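Local coordinates for 2,5-dihydroxypyridine 5,6-dioxygenase (Pseudomonas putida KT2440, PDB 7CN3), which catalyses the dioxygen-dependent cleavage of the 2,5-dihydroxypyridine ring between carbons 5 and 6, giving N-formylmaleamate in aerobic nicotinate degradation, at the 5-oxidanyl-1H-pyridin-2-one site. Numbering follows the deposited sequence.

The 5-oxidanyl-1H-pyridin-2-one site. Residues 104-105, 177, 187, 189, 194, 265, 288, 290, 293, 318, 320. With G6C (5-oxidanyl-1H-pyridin-2-one), chain B.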
loop_
_atom_site.group_PDB
_atom_site.type_symbol
_atom_site.label_atom_id
_atom_site.label_comp_id
_atom_site.label_asym_id
_atom_site.label_seq_id
_atom_site.Cartn_x
_atom_site.Cartn_y
_atom_site.Cartn_z
ATOM N N LEU A 104 -19.540 21.153 -6.079
ATOM C CA LEU A 104 -20.797 21.878 -5.912
ATOM C C LEU A 104 -20.583 23.161 -5.110
ATOM O O LEU A 104 -19.740 23.216 -4.208
ATOM C CB LEU A 104 -21.846 20.991 -5.223
ATOM C CG LEU A 104 -23.158 21.660 -4.773
ATOM C CD1 LEU A 104 -24.136 21.920 -5.942
ATOM C CD2 LEU A 104 -23.828 20.860 -3.643
ATOM N N HIS A 105 -21.355 24.195 -5.465
ATOM C CA HIS A 105 -21.324 25.537 -4.883
ATOM C C HIS A 105 -20.152 26.357 -5.402
ATOM O O HIS A 105 -19.725 27.304 -4.730
ATOM C CB HIS A 105 -21.285 25.538 -3.343
ATOM C CG HIS A 105 -22.482 24.910 -2.694
ATOM N ND1 HIS A 105 -23.768 25.354 -2.910
ATOM C CD2 HIS A 105 -22.582 23.879 -1.820
ATOM C CE1 HIS A 105 -24.612 24.614 -2.212
ATOM N NE2 HIS A 105 -23.917 23.718 -1.533
ATOM N N GLU A 177 -32.882 16.753 -7.054
ATOM C CA GLU A 177 -31.821 15.776 -6.828
ATOM C C GLU A 177 -32.503 14.436 -6.608
ATOM O O GLU A 177 -33.135 14.225 -5.569
ATOM C CB GLU A 177 -30.935 16.147 -5.623
ATOM C CG GLU A 177 -30.095 17.413 -5.826
ATOM C CD GLU A 177 -29.133 17.660 -4.673
ATOM O OE1 GLU A 177 -28.794 16.690 -3.987
ATOM O OE2 GLU A 177 -28.723 18.815 -4.447
ATOM N N TRP A 187 -26.546 18.584 -13.016
ATOM C CA TRP A 187 -25.828 18.009 -11.884
ATOM C C TRP A 187 -26.802 17.254 -10.981
ATOM O O TRP A 187 -27.990 17.588 -10.905
ATOM C CB TRP A 187 -25.106 19.109 -11.091
ATOM C CG TRP A 187 -24.441 18.670 -9.781
ATOM C CD1 TRP A 187 -23.140 18.291 -9.611
ATOM C CD2 TRP A 187 -25.045 18.624 -8.469
ATOM N NE1 TRP A 187 -22.900 17.982 -8.281
ATOM C CE2 TRP A 187 -24.051 18.178 -7.564
ATOM C CE3 TRP A 187 -26.327 18.910 -7.977
ATOM C CZ2 TRP A 187 -24.300 18.015 -6.187
ATOM C CZ3 TRP A 187 -26.577 18.746 -6.608
ATOM C CH2 TRP A 187 -25.563 18.306 -5.732
ATOM N N HIS A 189 -26.618 14.144 -7.358
ATOM C CA HIS A 189 -25.816 13.637 -6.251
ATOM C C HIS A 189 -26.362 12.279 -5.849
ATOM O O HIS A 189 -27.542 12.167 -5.501
ATOM C CB HIS A 189 -25.854 14.625 -5.066
ATOM C CG HIS A 189 -24.966 14.244 -3.918
ATOM N ND1 HIS A 189 -24.991 14.909 -2.710
ATOM C CD2 HIS A 189 -24.049 13.256 -3.789
ATOM C CE1 HIS A 189 -24.112 14.354 -1.893
ATOM N NE2 HIS A 189 -23.519 13.358 -2.530
ATOM N N PHE A 194 -34.571 14.845 -3.098
ATOM C CA PHE A 194 -35.163 16.049 -2.513
ATOM C C PHE A 194 -35.084 17.172 -3.550
ATOM O O PHE A 194 -34.565 16.991 -4.658
ATOM C CB PHE A 194 -34.496 16.410 -1.164
ATOM C CG PHE A 194 -33.020 16.789 -1.255
ATOM C CD1 PHE A 194 -32.022 15.803 -1.272
ATOM C CD2 PHE A 194 -32.627 18.125 -1.249
ATOM C CE1 PHE A 194 -30.639 16.143 -1.337
ATOM C CE2 PHE A 194 -31.259 18.479 -1.286
ATOM C CZ PHE A 194 -30.259 17.471 -1.337
ATOM N N HIS A 265 -30.660 28.231 -0.137
ATOM C CA HIS A 265 -31.712 27.396 -0.714
ATOM C C HIS A 265 -32.671 26.861 0.354
ATOM O O HIS A 265 -32.298 26.654 1.509
ATOM C CB HIS A 265 -31.114 26.255 -1.541
ATOM C CG HIS A 265 -30.370 25.240 -0.740
ATOM N ND1 HIS A 265 -31.007 24.220 -0.065
ATOM C CD2 HIS A 265 -29.042 25.063 -0.528
ATOM C CE1 HIS A 265 -30.106 23.474 0.554
ATOM N NE2 HIS A 265 -28.907 23.950 0.269
ATOM N N MET A 288 -20.625 13.731 4.474
ATOM C CA MET A 288 -21.347 14.976 4.726
ATOM C C MET A 288 -22.745 14.767 5.303
ATOM O O MET A 288 -23.443 15.753 5.559
ATOM C CB MET A 288 -21.439 15.800 3.434
ATOM C CG MET A 288 -22.306 15.174 2.380
ATOM S SD MET A 288 -22.375 16.215 0.892
ATOM C CE MET A 288 -20.690 16.094 0.346
ATOM N N MET A 290 -25.749 12.958 4.001
ATOM C CA MET A 290 -26.863 13.236 3.084
ATOM C C MET A 290 -28.215 12.758 3.637
ATOM O O MET A 290 -29.259 13.261 3.203
ATOM C CB MET A 290 -26.587 12.620 1.709
ATOM C CG MET A 290 -25.511 13.377 0.965
ATOM S SD MET A 290 -25.975 15.110 0.685
ATOM C CE MET A 290 -27.570 14.910 -0.073
ATOM N N ARG A 293 -29.934 15.700 5.028
ATOM C CA ARG A 293 -30.456 16.607 4.006
ATOM C C ARG A 293 -31.714 16.072 3.328
ATOM O O ARG A 293 -32.594 16.851 2.940
ATOM C CB ARG A 293 -29.388 16.884 2.950
ATOM C CG ARG A 293 -28.338 17.846 3.420
ATOM C CD ARG A 293 -27.311 18.140 2.340
ATOM N NE ARG A 293 -26.277 19.011 2.900
ATOM C CZ ARG A 293 -25.200 18.569 3.543
ATOM N NH1 ARG A 293 -24.994 17.270 3.688
ATOM N NH2 ARG A 293 -24.330 19.425 4.029
ATOM N N HIS A 318 -21.032 28.117 5.017
ATOM C CA HIS A 318 -22.226 27.527 4.461
ATOM C C HIS A 318 -22.821 26.474 5.395
ATOM O O HIS A 318 -22.129 25.523 5.773
ATOM C CB HIS A 318 -21.881 26.904 3.126
ATOM C CG HIS A 318 -23.018 26.160 2.564
ATOM N ND1 HIS A 318 -23.097 24.786 2.589
ATOM C CD2 HIS A 318 -24.187 26.609 2.072
ATOM C CE1 HIS A 318 -24.251 24.421 2.072
ATOM N NE2 HIS A 318 -24.927 25.510 1.755
ATOM N N ASP A 320 -26.276 23.837 6.271
ATOM C CA ASP A 320 -27.496 23.122 5.882
ATOM C C ASP A 320 -28.238 22.706 7.140
ATOM O O ASP A 320 -27.679 21.981 7.962
ATOM C CB ASP A 320 -27.185 21.877 5.051
ATOM C CG ASP A 320 -26.925 22.199 3.576
ATOM O OD1 ASP A 320 -27.651 23.030 3.000
ATOM O OD2 ASP A 320 -25.987 21.631 2.969
HETATM O OB G6C B . -25.456 21.767 -0.131
HETATM C CG G6C B . -25.701 20.535 -0.657
HETATM C CD1 G6C B . -26.836 20.381 -1.445
HETATM C CD2 G6C B . -24.842 19.470 -0.399
HETATM N NE1 G6C B . -27.101 19.187 -1.974
HETATM C CE2 G6C B . -25.146 18.239 -0.956
HETATM C CZ G6C B . -26.288 18.129 -1.750
HETATM O OH G6C B . -26.608 16.941 -2.331
#
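Asp320 OD2 is the best-held polar atom, gripped by two N-H groups of Arg293 and approached by the substrate hydroxyl. Arg293 NE forms a salt bridge with Asp320 OD2 at 2.6 Å, meeting it from above the carboxylate plane, whereas NH2 uses the anti lone pair; both bonds lie in the guanidinium plane. The 5-hydroxyl OB of G6C, 3.1 Å from Asp320 OD2, can donate a further hydrogen bond. Arg293 NH1 also bonds the Met288 carbonyl O, fixing the guanidinium's rotation, and the chain, extended from CG to NE, lays CD over one ring face of the substrate. Leu104 CD2 covers the opposite face, 3.6 Å from the ring centroid, clamping the pyridinone ring between the two side chains. An alanine at Arg293 would probably loosen both the Asp320 carboxylate and this clamp. His105 NE2 donates to G6C OB at 2.9 Å, almost in its own imidazole plane. At the opposite end His189 ND1 donates to the 2-oxygen, G6C OH, at 2.6 Å, nearly straight (172° at H) and in the imidazole plane. Glu177 OE2 receives the ring N-H of G6C NE1 at 3.0 Å through its syn lone pair. Glu177 OE1 also lies 2.8 Å from G6C OH; a pyridone oxygen and a carboxylate could only repel, so this would be a hydrogen bond if the carboxyl carried a proton, which the structure alone does not show. His265, His318 and Asp320 are predicted iron ligands, a two-histidine, one-carboxylate set beside the 5-hydroxyl, where the scissile CG-CD1 bond begins. Protein hides 223 of the ligand's 224 Å². The pocket gathers the loop before helix 107-114, strands 175-177 and 187-189, helix 290-294 and strands 263-269 and 319-323.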